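Local structure of amidohydrolase (Pseudomonas aeruginosa, 2I5G) at residues N52-S57 with E106-L111; V208-F213 with A229-Y234; I244-D249 with G288-L293. The protein probably hydrolyses dipeptides as a metal-dependent dipeptidase of the peptidase M19 family, whose members are built on a TIM barrel. The protein carries 2 engineered substitutions. One frame throughout, in Å; residues are numbered along the deposited sequence.

Contact 1: residues N52-S57 with E106-L111; sequences NNITAS and EVFKQL. Engineered in segment 52-57: T55 (natural residue Ala).
I54, with F108 and L111 opposite it, carries the whole of this small apolar contact, an example of how one branched side chain can fill the space between a helix and the end of another. Across the segments the nearest CA atoms are those of I54 and L111, 7.9 Å apart. Along the first helix, N53 takes no part across the contact; its ND2 is hydrogen-bonded to V41 O and E45 OE1. I54 follows, its bond to CB directed at the second segment. CG1 stands anti to the carbonyl carbon and CD1 continues the extended chain (chi2 -177°), which carries the terminal methyl across to the ring of F108. I54 CD1 lies 3.9 Å from F108 CD1 and 4.1 Å from F108 CE1, an oblique approach to the CD1-CE1 bond of the ring. The same methyl lies 4.4 Å from L111 CB, while the other branch, I54 CG2, is 4.2 Å from L111 O, a loose van der Waals neighbour. One turn further, S57 closes back on its own helix: N53 O receives both S57 N (2.8 Å) and S57 OG (2.6 Å). The two donors come from opposite faces of the carbonyl plane, and the hydroxyl is tilted 34° from that plane. The contact joins helices 47-63 and 103-110 beside strand 86-92. I54 and S57 both touch Y90 of that strand, and the F108 ring meets F92 edge-to-face and packs on F47, T50 and V51 of helix 47-63.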
loop_
_atom_site.group_PDB
_atom_site.type_symbol
_atom_site.label_atom_id
_atom_site.label_comp_id
_atom_site.label_asym_id
_atom_site.label_seq_id
_atom_site.Cartn_x
_atom_site.Cartn_y
_atom_site.Cartn_z
ATOM N N ASN A 52 -1.875 -18.201 8.591
ATOM C CA ASN A 52 -2.917 -19.202 8.783
ATOM C C ASN A 52 -2.974 -20.197 7.631
ATOM O O ASN A 52 -3.157 -21.403 7.843
ATOM C CB ASN A 52 -4.275 -18.523 8.941
ATOM C CG ASN A 52 -4.453 -17.894 10.305
ATOM O OD1 ASN A 52 -5.394 -17.132 10.531
ATOM N ND2 ASN A 52 -3.554 -18.216 11.229
ATOM N N ASN A 53 -2.825 -19.688 6.414
ATOM C CA ASN A 53 -2.854 -20.542 5.240
ATOM C C ASN A 53 -1.679 -21.507 5.289
ATOM O O ASN A 53 -1.781 -22.651 4.843
ATOM C CB ASN A 53 -2.776 -19.707 3.963
ATOM C CG ASN A 53 -4.021 -18.879 3.732
ATOM O OD1 ASN A 53 -5.109 -19.251 4.164
ATOM N ND2 ASN A 53 -3.872 -17.760 3.027
ATOM N N ILE A 54 -0.559 -21.039 5.831
ATOM C CA ILE A 54 0.630 -21.865 5.930
ATOM C C ILE A 54 0.415 -22.959 6.976
ATOM O O ILE A 54 0.823 -24.112 6.784
ATOM C CB ILE A 54 1.866 -20.997 6.277
ATOM C CG1 ILE A 54 2.164 -20.058 5.104
ATOM C CG2 ILE A 54 3.069 -21.877 6.578
ATOM C CD1 ILE A 54 3.401 -19.203 5.283
ATOM N N THR A 55 -0.232 -22.596 8.081
ATOM C CA THR A 55 -0.519 -23.561 9.132
ATOM C C THR A 55 -1.430 -24.633 8.544
ATOM O O THR A 55 -1.192 -25.831 8.710
ATOM C CB THR A 55 -1.218 -22.888 10.338
ATOM O OG1 THR A 55 -0.245 -22.176 11.117
ATOM C CG2 THR A 55 -1.917 -23.931 11.213
ATOM N N ALA A 56 -2.467 -24.187 7.842
ATOM C CA ALA A 56 -3.410 -25.105 7.219
ATOM C C ALA A 56 -2.707 -25.978 6.181
ATOM O O ALA A 56 -3.033 -27.154 6.028
ATOM C CB ALA A 56 -4.541 -24.325 6.570
ATOM N N SER A 57 -1.742 -25.400 5.474
ATOM C CA SER A 57 -0.993 -26.131 4.458
ATOM C C SER A 57 -0.104 -27.202 5.095
ATOM O O SER A 57 -0.123 -28.357 4.684
ATOM C CB SER A 57 -0.136 -25.160 3.637
ATOM O OG SER A 57 -0.940 -24.218 2.944
ATOM N N GLU A 106 12.210 -12.394 6.120
ATOM C CA GLU A 106 12.985 -13.478 6.709
ATOM C C GLU A 106 12.097 -14.468 7.472
ATOM O O GLU A 106 12.397 -15.661 7.532
ATOM C CB GLU A 106 14.046 -12.899 7.641
ATOM C CG GLU A 106 14.849 -13.925 8.412
ATOM C CD GLU A 106 15.994 -13.290 9.173
ATOM O OE1 GLU A 106 15.746 -12.323 9.930
ATOM O OE2 GLU A 106 17.143 -13.753 9.011
ATOM N N VAL A 107 11.008 -13.969 8.053
ATOM C CA VAL A 107 10.079 -14.799 8.815
ATOM C C VAL A 107 9.406 -15.838 7.930
ATOM O O VAL A 107 9.348 -17.020 8.276
ATOM C CB VAL A 107 8.954 -13.953 9.474
ATOM C CG1 VAL A 107 7.952 -14.872 10.160
ATOM C CG2 VAL A 107 9.542 -12.974 10.475
ATOM N N PHE A 108 8.883 -15.394 6.792
ATOM C CA PHE A 108 8.199 -16.310 5.886
ATOM C C PHE A 108 9.168 -17.295 5.268
ATOM O O PHE A 108 8.830 -18.460 5.047
ATOM C CB PHE A 108 7.450 -15.530 4.805
ATOM C CG PHE A 108 6.148 -14.953 5.279
ATOM C CD1 PHE A 108 5.150 -15.788 5.782
ATOM C CD2 PHE A 108 5.919 -13.581 5.235
ATOM C CE1 PHE A 108 3.940 -15.263 6.233
ATOM C CE2 PHE A 108 4.714 -13.043 5.684
ATOM C CZ PHE A 108 3.720 -13.887 6.185
ATOM N N LYS A 109 10.376 -16.823 4.990
ATOM C CA LYS A 109 11.396 -17.684 4.430
ATOM C C LYS A 109 11.615 -18.819 5.421
ATOM O O LYS A 109 11.739 -19.975 5.022
ATOM C CB LYS A 109 12.694 -16.906 4.226
ATOM C CG LYS A 109 13.876 -17.761 3.806
ATOM C CD LYS A 109 13.681 -18.417 2.454
ATOM C CE LYS A 109 14.853 -19.347 2.169
ATOM N NZ LYS A 109 14.765 -19.987 0.833
ATOM N N GLN A 110 11.658 -18.486 6.714
ATOM C CA GLN A 110 11.843 -19.494 7.761
ATOM C C GLN A 110 10.648 -20.442 7.836
ATOM O O GLN A 110 10.745 -21.531 8.402
ATOM C CB GLN A 110 12.036 -18.843 9.132
ATOM C CG GLN A 110 13.334 -18.071 9.303
ATOM C CD GLN A 110 13.652 -17.779 10.763
ATOM O OE1 GLN A 110 12.828 -18.002 11.650
ATOM N NE2 GLN A 110 14.853 -17.273 11.015
ATOM N N LEU A 111 9.520 -20.023 7.269
ATOM C CA LEU A 111 8.320 -20.847 7.275
ATOM C C LEU A 111 8.148 -21.642 5.984
ATOM O O LEU A 111 7.124 -22.278 5.771
ATOM C CB LEU A 111 7.091 -19.974 7.533
ATOM C CG LEU A 111 7.108 -19.321 8.921
ATOM C CD1 LEU A 111 5.977 -18.316 9.036
ATOM C CD2 LEU A 111 6.989 -20.407 9.997
#

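Contact 2: residues V208-F213 with A229-Y234; sequences VGVTMF and AEAIEY
V210 and I232 form the heart of this contact, with A231 at its margin, and they illustrate how a strand residue and a helix residue interlock through the flanks of their side chains. The CA atoms of V210 and I232 are 6.1 Å apart, a close approach of strand to helix. V210 directs its CB at the helix and presents its CB and CG1 to one methylene of the isoleucine, which lies beside the fork of the two methyls, not in it. With CG1 opposite the backbone N (chi1 -173°) and CG2 opposite the carbonyl carbon, both branches border I232 CG1. That methylene lies 3.8 Å from V210 CB and equally 3.8 Å from V210 CG1. The second branch is a little more distant, V210 CG2 being 4.2 Å from I232 CG1. The isoleucine does not aim its CB at the strand; its CG1, anti to the carbonyl carbon at chi1 -70°, offers a side of the chain, and the two side chains cross obliquely. The extended chi2 of 179° leads CD1 away from the valine, which leaves the methylene as the part that touches. A231 adds a shallower contact, with V210 CG1 4.4 Å from A231 CB; its short methyl points toward the strand. No hydrogen bond spans the two segments, so the fit is one of shape between buried apolar groups. Outside them, V210 also touches V235 and I244, I232 touches I244 and I246, and V210 O is hydrogen-bonded to Y228 OH. Here strand 207-210 packs against helix 225-239, which leads on to the neighbouring parallel strand 244-246: a beta-alpha-beta unit, the repeating element of the TIM barrel to which this family belongs.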
loop_
_atom_site.group_PDB
_atom_site.type_symbol
_atom_site.label_atom_id
_atom_site.label_comp_id
_atom_site.label_asym_id
_atom_site.label_seq_id
_atom_site.Cartn_x
_atom_site.Cartn_y
_atom_site.Cartn_z
ATOM N N VAL A 208 11.262 -17.325 -17.344
ATOM C CA VAL A 208 9.866 -17.162 -17.741
ATOM C C VAL A 208 9.090 -18.470 -17.800
ATOM O O VAL A 208 9.405 -19.350 -18.597
ATOM C CB VAL A 208 9.742 -16.510 -19.131
ATOM C CG1 VAL A 208 8.271 -16.493 -19.564
ATOM C CG2 VAL A 208 10.333 -15.103 -19.105
ATOM N N GLY A 209 8.073 -18.586 -16.953
ATOM C CA GLY A 209 7.239 -19.774 -16.951
ATOM C C GLY A 209 5.986 -19.463 -17.761
ATOM O O GLY A 209 5.234 -18.544 -17.420
ATOM N N VAL A 210 5.764 -20.210 -18.841
ATOM C CA VAL A 210 4.601 -19.990 -19.695
ATOM C C VAL A 210 3.373 -20.654 -19.093
ATOM O O VAL A 210 3.429 -21.804 -18.662
ATOM C CB VAL A 210 4.829 -20.551 -21.108
ATOM C CG1 VAL A 210 3.685 -20.159 -22.011
ATOM C CG2 VAL A 210 6.138 -20.031 -21.664
ATOM N N THR A 211 2.266 -19.916 -19.067
ATOM C CA THR A 211 1.012 -20.410 -18.507
ATOM C C THR A 211 0.025 -20.830 -19.595
ATOM O O THR A 211 0.284 -20.647 -20.785
ATOM C CB THR A 211 0.343 -19.338 -17.623
ATOM O OG1 THR A 211 -0.754 -19.925 -16.913
ATOM C CG2 THR A 211 -0.174 -18.180 -18.479
HETATM N N MSE A 212 -1.112 -21.378 -19.175
HETATM C CA MSE A 212 -2.141 -21.844 -20.104
HETATM C C MSE A 212 -3.552 -21.361 -19.760
HETATM O O MSE A 212 -4.538 -21.955 -20.194
HETATM C CB MSE A 212 -2.139 -23.371 -20.142
HETATM C CG MSE A 212 -2.321 -24.000 -18.775
HETATM SE SE MSE A 212 -2.608 -25.903 -18.836
HETATM C CE MSE A 212 -0.803 -26.494 -18.537
ATOM N N PHE A 213 -3.652 -20.282 -18.994
ATOM C CA PHE A 213 -4.960 -19.767 -18.611
ATOM C C PHE A 213 -5.789 -19.339 -19.818
ATOM O O PHE A 213 -5.421 -18.414 -20.543
ATOM C CB PHE A 213 -4.811 -18.595 -17.652
ATOM C CG PHE A 213 -5.994 -18.403 -16.769
ATOM C CD1 PHE A 213 -6.356 -19.390 -15.859
ATOM C CD2 PHE A 213 -6.758 -17.246 -16.848
ATOM C CE1 PHE A 213 -7.466 -19.229 -15.038
ATOM C CE2 PHE A 213 -7.871 -17.073 -16.032
ATOM C CZ PHE A 213 -8.228 -18.063 -15.125
ATOM N N ALA A 229 1.659 -25.451 -26.539
ATOM C CA ALA A 229 3.021 -25.682 -27.004
ATOM C C ALA A 229 3.400 -24.537 -27.939
ATOM O O ALA A 229 4.535 -24.072 -27.937
ATOM C CB ALA A 229 3.107 -27.004 -27.746
ATOM N N GLU A 230 2.440 -24.086 -28.740
ATOM C CA GLU A 230 2.672 -22.989 -29.672
ATOM C C GLU A 230 3.169 -21.757 -28.924
ATOM O O GLU A 230 4.149 -21.122 -29.321
ATOM C CB GLU A 230 1.378 -22.648 -30.415
ATOM C CG GLU A 230 1.446 -21.379 -31.251
ATOM C CD GLU A 230 0.139 -21.073 -31.973
ATOM O OE1 GLU A 230 0.030 -19.981 -32.577
ATOM O OE2 GLU A 230 -0.779 -21.922 -31.942
ATOM N N ALA A 231 2.486 -21.421 -27.836
ATOM C CA ALA A 231 2.867 -20.263 -27.046
ATOM C C ALA A 231 4.214 -20.505 -26.370
ATOM O O ALA A 231 5.026 -19.592 -26.251
ATOM C CB ALA A 231 1.789 -19.955 -26.005
ATOM N N ILE A 232 4.454 -21.738 -25.939
ATOM C CA ILE A 232 5.709 -22.075 -25.283
ATOM C C ILE A 232 6.876 -21.977 -26.254
ATOM O O ILE A 232 8.004 -21.671 -25.856
ATOM C CB ILE A 232 5.653 -23.494 -24.666
ATOM C CG1 ILE A 232 4.703 -23.483 -23.466
ATOM C CG2 ILE A 232 7.046 -23.951 -24.235
ATOM C CD1 ILE A 232 4.548 -24.798 -22.803
ATOM N N GLU A 233 6.608 -22.226 -27.528
ATOM C CA GLU A 233 7.652 -22.149 -28.537
ATOM C C GLU A 233 7.880 -20.691 -28.942
ATOM O O GLU A 233 9.008 -20.292 -29.235
ATOM C CB GLU A 233 7.265 -23.014 -29.737
ATOM C CG GLU A 233 7.040 -24.471 -29.339
ATOM C CD GLU A 233 6.385 -25.321 -30.427
ATOM O OE1 GLU A 233 5.399 -24.862 -31.044
ATOM O OE2 GLU A 233 6.849 -26.462 -30.648
ATOM N N TYR A 234 6.810 -19.898 -28.937
ATOM C CA TYR A 234 6.897 -18.484 -29.284
ATOM C C TYR A 234 7.806 -17.809 -28.269
ATOM O O TYR A 234 8.690 -17.037 -28.630
ATOM C CB TYR A 234 5.509 -17.833 -29.230
ATOM C CG TYR A 234 5.476 -16.348 -29.544
ATOM C CD1 TYR A 234 5.327 -15.887 -30.849
ATOM C CD2 TYR A 234 5.591 -15.401 -28.529
ATOM C CE1 TYR A 234 5.293 -14.512 -31.139
ATOM C CE2 TYR A 234 5.558 -14.029 -28.805
ATOM C CZ TYR A 234 5.408 -13.589 -30.112
ATOM O OH TYR A 234 5.359 -12.231 -30.377
#

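Contact 3: residues I244-D249 with G288-L293; sequences IGIGTD and GEFPNL
T248, which touches F290 through its methyl, has a hydroxyl with two partners: OG1 is hydrogen-bonded to D14 OD1 and more weakly to F250 N. The torsion that serves this bond (chi1 75°, OG1 between backbone N and carbonyl carbon) also sets CG2 anti to the carbonyl carbon, where it meets the phenyl ring. One threonine thus divides its two branches between a polar and an apolar neighbour. T248 CG2 lies 3.4 Å from F290 CZ and 3.9 Å from F290 CE2, oblique to the ring. I246 meets the same ring at its edge, near the ring plane, where I246 CG2 is 4.0 Å from F290 CE1. The other isoleucine branch goes to L293: the chains reach toward each other tip to tip, I246 CD1 being 3.8 Å from L293 CD2. F290 and L293 share a backbone bond, L293 N to F290 O at 2.9 Å. All four residues are buried, and the interface between them is apolar. Strand 244-246 and the residues that follow it meet F290 and helix 291-299, with D14 of strand 13-17 beside I246 and F290, Y228 of helix 225-239 against I246 and L293, and M311 of helix 304-323 against F290 and L293.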
loop_
_atom_site.group_PDB
_atom_site.type_symbol
_atom_site.label_atom_id
_atom_site.label_comp_id
_atom_site.label_asym_id
_atom_site.label_seq_id
_atom_site.Cartn_x
_atom_site.Cartn_y
_atom_site.Cartn_z
ATOM N N ILE A 244 13.287 -20.644 -19.926
ATOM C CA ILE A 244 11.871 -20.944 -20.100
ATOM C C ILE A 244 11.428 -22.172 -19.302
ATOM O O ILE A 244 12.180 -23.127 -19.146
ATOM C CB ILE A 244 11.546 -21.164 -21.593
ATOM C CG1 ILE A 244 10.041 -21.266 -21.793
ATOM C CG2 ILE A 244 12.221 -22.436 -22.095
ATOM C CD1 ILE A 244 9.646 -21.499 -23.227
ATOM N N GLY A 245 10.199 -22.133 -18.800
ATOM C CA GLY A 245 9.672 -23.239 -18.022
ATOM C C GLY A 245 8.154 -23.251 -18.013
ATOM O O GLY A 245 7.511 -22.464 -18.714
ATOM N N ILE A 246 7.578 -24.140 -17.207
ATOM C CA ILE A 246 6.130 -24.259 -17.112
ATOM C C ILE A 246 5.535 -23.610 -15.867
ATOM O O ILE A 246 6.114 -23.678 -14.783
ATOM C CB ILE A 246 5.709 -25.743 -17.145
ATOM C CG1 ILE A 246 5.995 -26.318 -18.528
ATOM C CG2 ILE A 246 4.227 -25.894 -16.812
ATOM C CD1 ILE A 246 5.314 -25.560 -19.659
ATOM N N GLY A 247 4.376 -22.978 -16.052
ATOM C CA GLY A 247 3.635 -22.333 -14.973
ATOM C C GLY A 247 2.154 -22.419 -15.340
ATOM O O GLY A 247 1.506 -21.408 -15.623
ATOM N N THR A 248 1.621 -23.640 -15.343
ATOM C CA THR A 248 0.232 -23.902 -15.727
ATOM C C THR A 248 -0.824 -22.967 -15.164
ATOM O O THR A 248 -1.699 -22.499 -15.894
ATOM C CB THR A 248 -0.197 -25.334 -15.357
ATOM O OG1 THR A 248 -0.418 -25.419 -13.944
ATOM C CG2 THR A 248 0.872 -26.324 -15.760
ATOM N N ASP A 249 -0.758 -22.709 -13.866
ATOM C CA ASP A 249 -1.735 -21.842 -13.233
ATOM C C ASP A 249 -3.010 -22.664 -13.040
ATOM O O ASP A 249 -4.116 -22.175 -13.252
ATOM C CB ASP A 249 -1.993 -20.620 -14.121
ATOM C CG ASP A 249 -2.731 -19.508 -13.399
ATOM O OD1 ASP A 249 -2.664 -19.457 -12.153
ATOM O OD2 ASP A 249 -3.364 -18.667 -14.081
ATOM N N GLY A 288 -3.299 -34.302 -13.412
ATOM C CA GLY A 288 -2.965 -35.672 -13.759
ATOM C C GLY A 288 -2.648 -35.911 -15.227
ATOM O O GLY A 288 -2.237 -37.011 -15.608
ATOM N N GLU A 289 -2.830 -34.887 -16.053
ATOM C CA GLU A 289 -2.559 -35.008 -17.482
ATOM C C GLU A 289 -1.245 -34.366 -17.905
ATOM O O GLU A 289 -0.932 -34.325 -19.097
ATOM C CB GLU A 289 -3.690 -34.384 -18.292
ATOM C CG GLU A 289 -4.970 -35.183 -18.309
ATOM C CD GLU A 289 -6.019 -34.533 -19.181
ATOM O OE1 GLU A 289 -6.604 -33.522 -18.741
ATOM O OE2 GLU A 289 -6.249 -35.023 -20.312
ATOM N N PHE A 290 -0.483 -33.870 -16.931
ATOM C CA PHE A 290 0.800 -33.217 -17.199
ATOM C C PHE A 290 1.629 -33.926 -18.280
ATOM O O PHE A 290 2.150 -33.282 -19.194
ATOM C CB PHE A 290 1.615 -33.118 -15.906
ATOM C CG PHE A 290 2.003 -31.714 -15.537
ATOM C CD1 PHE A 290 2.981 -31.034 -16.255
ATOM C CD2 PHE A 290 1.372 -31.059 -14.480
ATOM C CE1 PHE A 290 3.324 -29.724 -15.929
ATOM C CE2 PHE A 290 1.706 -29.750 -14.148
ATOM C CZ PHE A 290 2.684 -29.081 -14.874
ATOM N N PRO A 291 1.753 -35.259 -18.199
ATOM C CA PRO A 291 2.533 -36.001 -19.198
ATOM C C PRO A 291 2.185 -35.797 -20.677
ATOM O O PRO A 291 2.981 -36.141 -21.547
ATOM C CB PRO A 291 2.387 -37.462 -18.751
ATOM C CG PRO A 291 1.154 -37.464 -17.909
ATOM C CD PRO A 291 1.240 -36.168 -17.159
ATOM N N ASN A 292 1.018 -35.236 -20.973
ATOM C CA ASN A 292 0.644 -35.005 -22.367
ATOM C C ASN A 292 1.419 -33.826 -22.939
ATOM O O ASN A 292 1.483 -33.639 -24.157
ATOM C CB ASN A 292 -0.846 -34.708 -22.484
ATOM C CG ASN A 292 -1.701 -35.841 -21.996
ATOM O OD1 ASN A 292 -2.924 -35.733 -21.955
ATOM N ND2 ASN A 292 -1.067 -36.939 -21.617
ATOM N N LEU A 293 1.998 -33.027 -22.050
ATOM C CA LEU A 293 2.762 -31.859 -22.452
ATOM C C LEU A 293 4.169 -32.271 -22.875
ATOM O O LEU A 293 4.786 -31.641 -23.736
ATOM C CB LEU A 293 2.804 -30.859 -21.296
ATOM C CG LEU A 293 3.372 -29.468 -21.578
ATOM C CD1 LEU A 293 2.823 -28.918 -22.886
ATOM C CD2 LEU A 293 3.018 -28.555 -20.418
#

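Overall arrangement
The three contacts come in series along the chain. Contact 1 lies on the opposite side of the chain's centre from the other two, its centre about 30 Å from that of contact 2 and 26 Å from that of contact 3. Contacts 2 and 3 are only about 10 Å apart between centres and touch. Their strands 207-210 and 244-246 are parallel neighbours in the three-stranded sheet, joined by probable hydrogen bonds such as V210 N to G245 O at 2.9 Å. Helix 225-239 leads from the first strand into the second, and I232 touches I246, which makes these two contacts one continuous apolar layer against the sheet. Contact 1 packs helices beside the six-stranded sheet, a separate place in the family's TIM barrel.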